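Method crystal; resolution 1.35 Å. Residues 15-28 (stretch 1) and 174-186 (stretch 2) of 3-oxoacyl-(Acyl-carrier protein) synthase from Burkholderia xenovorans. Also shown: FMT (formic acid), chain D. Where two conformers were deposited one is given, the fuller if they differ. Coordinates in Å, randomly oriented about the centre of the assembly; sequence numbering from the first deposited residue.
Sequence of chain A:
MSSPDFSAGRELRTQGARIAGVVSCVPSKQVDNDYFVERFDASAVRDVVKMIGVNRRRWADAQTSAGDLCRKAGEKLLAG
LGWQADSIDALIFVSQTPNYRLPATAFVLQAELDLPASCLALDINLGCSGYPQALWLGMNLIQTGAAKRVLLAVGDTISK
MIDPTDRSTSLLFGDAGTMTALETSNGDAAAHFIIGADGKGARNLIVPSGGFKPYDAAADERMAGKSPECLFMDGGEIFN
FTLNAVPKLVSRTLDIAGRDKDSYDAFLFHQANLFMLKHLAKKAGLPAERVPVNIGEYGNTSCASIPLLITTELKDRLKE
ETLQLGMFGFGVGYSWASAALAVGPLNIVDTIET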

# COMPACT_ATOMS: atom_id res chain seq x y z
N GLN A 15 -3.23 -4.03 21.22
CA GLN A 15 -3.96 -5.24 21.52
C GLN A 15 -5.45 -4.92 21.52
O GLN A 15 -5.83 -3.75 21.61
CB GLN A 15 -3.52 -5.87 22.84
CG GLN A 15 -3.73 -5.03 24.05
CD GLN A 15 -3.15 -5.70 25.30
OE1 GLN A 15 -3.05 -6.93 25.37
NE2 GLN A 15 -2.74 -4.90 26.27
N GLY A 16 -6.28 -5.93 21.37
CA GLY A 16 -7.72 -5.72 21.43
C GLY A 16 -8.38 -5.41 20.10
O GLY A 16 -9.55 -5.04 20.08
N ALA A 17 -7.66 -5.59 18.99
CA ALA A 17 -8.21 -5.34 17.66
C ALA A 17 -7.68 -6.35 16.68
O ALA A 17 -6.55 -6.82 16.83
CB ALA A 17 -7.82 -3.94 17.19
N ARG A 18 -8.47 -6.69 15.67
CA ARG A 18 -8.07 -7.67 14.67
C ARG A 18 -8.55 -7.24 13.30
O ARG A 18 -9.55 -6.51 13.15
CB ARG A 18 -8.65 -9.06 14.99
CG ARG A 18 -10.17 -9.12 15.02
CD ARG A 18 -10.71 -10.50 15.43
NE ARG A 18 -10.63 -11.49 14.35
CZ ARG A 18 -11.52 -11.59 13.37
NH1 ARG A 18 -11.35 -12.51 12.43
NH2 ARG A 18 -12.56 -10.78 13.32
N ILE A 19 -7.84 -7.69 12.28
CA ILE A 19 -8.30 -7.58 10.92
C ILE A 19 -9.47 -8.55 10.75
O ILE A 19 -9.36 -9.75 11.06
CB ILE A 19 -7.19 -7.90 9.91
CG1 ILE A 19 -6.08 -6.86 10.02
CG2 ILE A 19 -7.76 -7.93 8.50
CD1 ILE A 19 -4.84 -7.17 9.19
N ALA A 20 -10.60 -8.04 10.26
CA ALA A 20 -11.81 -8.83 10.07
C ALA A 20 -12.08 -9.21 8.61
O ALA A 20 -12.89 -10.10 8.35
CB ALA A 20 -13.00 -8.05 10.63
N GLY A 21 -11.45 -8.54 7.65
CA GLY A 21 -11.67 -8.81 6.24
C GLY A 21 -10.90 -7.83 5.40
O GLY A 21 -10.57 -6.73 5.89
N VAL A 22 -10.61 -8.19 4.15
CA VAL A 22 -9.89 -7.30 3.22
C VAL A 22 -10.43 -7.55 1.81
O VAL A 22 -10.54 -8.70 1.38
CB VAL A 22 -8.37 -7.59 3.18
CG1 VAL A 22 -7.65 -6.55 2.31
CG2 VAL A 22 -7.75 -7.65 4.56
N VAL A 23 -10.84 -6.50 1.12
CA VAL A 23 -11.19 -6.61 -0.29
C VAL A 23 -10.39 -5.60 -1.11
O VAL A 23 -10.25 -4.42 -0.71
CB VAL A 23 -12.70 -6.38 -0.53
CG1 VAL A 23 -13.04 -6.39 -2.01
CG2 VAL A 23 -13.51 -7.43 0.20
N SER A 24 -9.93 -6.02 -2.28
CA SER A 24 -9.26 -5.14 -3.23
C SER A 24 -10.13 -4.99 -4.46
O SER A 24 -10.77 -5.97 -4.87
CB SER A 24 -7.92 -5.72 -3.67
OG SER A 24 -7.05 -5.92 -2.57
N CYS A 25 -10.10 -3.82 -5.07
CA CYS A 25 -10.78 -3.56 -6.34
C CYS A 25 -9.77 -2.94 -7.30
O CYS A 25 -9.13 -1.91 -6.99
CB CYS A 25 -11.96 -2.61 -6.15
SG CYS A 25 -12.83 -2.23 -7.69
N VAL A 26 -9.62 -3.54 -8.46
CA VAL A 26 -8.73 -3.05 -9.51
C VAL A 26 -9.53 -2.63 -10.74
O VAL A 26 -10.60 -3.17 -11.01
CB VAL A 26 -7.67 -4.09 -9.92
CG1 VAL A 26 -6.75 -4.37 -8.77
CG2 VAL A 26 -8.31 -5.41 -10.45
N PRO A 27 -9.03 -1.66 -11.51
CA PRO A 27 -9.66 -1.35 -12.79
C PRO A 27 -9.74 -2.59 -13.66
O PRO A 27 -8.83 -3.40 -13.71
CB PRO A 27 -8.71 -0.28 -13.39
CG PRO A 27 -8.12 0.37 -12.20
CD PRO A 27 -7.90 -0.76 -11.22
N SER A 28 -10.83 -2.72 -14.40
CA SER A 28 -10.99 -3.79 -15.35
C SER A 28 -10.11 -3.60 -16.58
O SER A 28 -9.85 -4.58 -17.28
CB SER A 28 -12.46 -3.95 -15.78
OG SER A 28 -12.92 -2.80 -16.42
N GLY A 174 0.81 0.43 -11.50
CA GLY A 174 -0.57 0.07 -11.75
C GLY A 174 -1.45 0.69 -10.68
O GLY A 174 -0.94 1.28 -9.72
N ASP A 175 -2.76 0.52 -10.83
CA ASP A 175 -3.74 1.13 -9.95
C ASP A 175 -4.55 0.09 -9.18
O ASP A 175 -4.87 -0.97 -9.71
CB ASP A 175 -4.70 2.00 -10.76
CG ASP A 175 -4.00 3.14 -11.47
OD1 ASP A 175 -2.90 3.54 -11.04
OD2 ASP A 175 -4.56 3.65 -12.46
N ALA A 176 -4.82 0.37 -7.91
CA ALA A 176 -5.70 -0.47 -7.10
C ALA A 176 -6.26 0.32 -5.93
O ALA A 176 -5.65 1.28 -5.47
CB ALA A 176 -4.95 -1.69 -6.61
N GLY A 177 -7.41 -0.12 -5.42
CA GLY A 177 -7.99 0.42 -4.21
C GLY A 177 -8.41 -0.72 -3.31
O GLY A 177 -8.79 -1.78 -3.79
N THR A 178 -8.35 -0.52 -1.99
CA THR A 178 -8.65 -1.61 -1.06
C THR A 178 -9.40 -1.08 0.14
O THR A 178 -9.35 0.11 0.48
CB THR A 178 -7.37 -2.30 -0.57
OG1 THR A 178 -6.65 -1.46 0.35
CG2 THR A 178 -6.46 -2.68 -1.72
N MET A 179 -10.16 -1.98 0.77
CA MET A 179 -10.80 -1.70 2.03
C MET A 179 -10.50 -2.83 3.00
O MET A 179 -10.71 -3.99 2.67
CB MET A 179 -12.32 -1.50 1.87
CG MET A 179 -12.97 -0.86 3.10
SD MET A 179 -12.62 0.92 3.22
CE MET A 179 -13.88 1.57 2.14
N THR A 180 -10.03 -2.47 4.19
CA THR A 180 -9.73 -3.40 5.28
C THR A 180 -10.64 -3.08 6.45
O THR A 180 -10.79 -1.90 6.82
CB THR A 180 -8.26 -3.26 5.74
OG1 THR A 180 -7.39 -3.60 4.65
CG2 THR A 180 -7.93 -4.18 6.93
N ALA A 181 -11.25 -4.10 7.03
CA ALA A 181 -12.12 -3.96 8.20
C ALA A 181 -11.33 -4.35 9.43
O ALA A 181 -10.68 -5.39 9.44
CB ALA A 181 -13.32 -4.89 8.09
N LEU A 182 -11.41 -3.52 10.46
CA LEU A 182 -10.85 -3.82 11.77
C LEU A 182 -11.97 -3.86 12.79
O LEU A 182 -12.89 -3.07 12.72
CB LEU A 182 -9.85 -2.74 12.21
CG LEU A 182 -8.73 -2.40 11.27
CD1 LEU A 182 -7.90 -1.30 11.92
CD2 LEU A 182 -7.85 -3.62 10.97
N GLU A 183 -11.86 -4.76 13.76
CA GLU A 183 -12.87 -4.89 14.81
C GLU A 183 -12.24 -5.19 16.17
O GLU A 183 -11.21 -5.85 16.26
CB GLU A 183 -13.90 -5.99 14.48
CG GLU A 183 -15.15 -5.96 15.37
CD GLU A 183 -16.26 -6.90 14.93
OE1 GLU A 183 -15.95 -7.99 14.42
OE2 GLU A 183 -17.44 -6.53 15.13
N THR A 184 -12.88 -4.71 17.22
CA THR A 184 -12.55 -5.10 18.57
C THR A 184 -12.49 -6.64 18.67
O THR A 184 -13.31 -7.35 18.08
CB THR A 184 -13.57 -4.44 19.56
OG1 THR A 184 -13.28 -4.81 20.91
CG2 THR A 184 -14.99 -4.79 19.22
N SER A 185 -11.48 -7.14 19.39
CA SER A 185 -11.24 -8.56 19.61
C SER A 185 -10.94 -8.80 21.08
O SER A 185 -10.38 -7.93 21.74
CB SER A 185 -10.07 -9.02 18.75
OG SER A 185 -8.88 -8.40 19.16
N ASN A 186 -11.30 -9.98 21.57
CA ASN A 186 -11.20 -10.29 23.00
C ASN A 186 -9.93 -11.03 23.44
O ASN A 186 -9.60 -11.06 24.63
CB ASN A 186 -12.42 -11.10 23.46
C FMT D . -6.96 -9.14 20.63
O1 FMT D . -5.99 -8.74 21.25
O2 FMT D . -6.79 -9.70 19.44
O HOH W 1 -10.87 -3.97 22.30

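Two neighbouring antiparallel strands, one in each stretch, join the stretches. Residues that touch are at least 148 apart in sequence. Together the two stretches bury 870 Å² against each other.

The backbone does most of the joining. Arg 18 and Glu 183 make a two-way pair: Arg 18 N donates to Glu 183 O at 2.9 Å, and Glu 183 N donates to Arg 18 O at 3.0 Å. Val 23 and Met 179 repeat the pattern, with Val 23 N to Met 179 O at 3.0 Å and Met 179 N to Val 23 O at 2.9 Å. Cys 25 and Gly 177 follow, with Cys 25 N to Gly 177 O at 2.7 Å and Gly 177 N to Cys 25 O at 2.9 Å. At the non-hydrogen-bonded pairs the chains come closer, and CA atoms lean on carbonyl oxygens.

The regular alternation is interrupted in the middle. Ala 20 N and Gly 21 O both face Ala 181: Ala 20 N donates to Ala 181 O at 2.8 Å, and Ala 181 N donates to Gly 21 O at 2.9 Å. Two residues of one strand thus sit opposite one residue of the other, a local bulge. Ala 20 has an unusual psi of -17°, and its CB points toward the partner strand. It rests against a small neighbour, with Ala 20 CB 4.1 Å from Ala 181 CB. Gly 21 has no side chain here.

One face of the sheet carries Ile 19, Leu 182, Val 22, Thr 180, Ser 24 and Thr 178. The end of Leu 182 bends nearer to the first strand, bringing Leu 182 CD2 to 3.8 Å from Ile 19 CG1. Next along, Val 22 CG1 packs 3.8 Å from Thr 180 OG1. Small side chains then meet, with Ser 24 OG 3.4 Å from Thr 178 CG2. These residues are buried; the hydroxyls of Ser 24, Thr 178 and Thr 180 are satisfied elsewhere in the structure.

On the other face, Val 23 lies beside Met 179, whose end leads away. Cys 25 lies beside Gly 177, which has no side chain. Arg 18 and Glu 183 have opposite charges, but Arg 18 NH2 and Glu 183 OE1 are 4.5 Å apart, beyond a salt bridge. The arginine's aliphatic part covers Ser 185, with Arg 18 CD 3.7 Å from Ser 185 CB.

At one end, Val 26 CG1 meets Ala 176 CB at 3.9 Å, and Pro 27 CD lies 3.4 Å from Asp 175 O. At the other, Ser 185 N donates to Gly 16 O at 2.9 Å. Gly 16 has phi 91° and psi 12°, at which a CB would jam against the preceding carbonyl. A water also joins Gly 16 O (2.8 Å) to Thr 184 OG1 (2.9 Å). Formic acid, probably from the crystallisation liquor, accepts a hydrogen bond from Gly 16 N at its O1, 2.8 Å away.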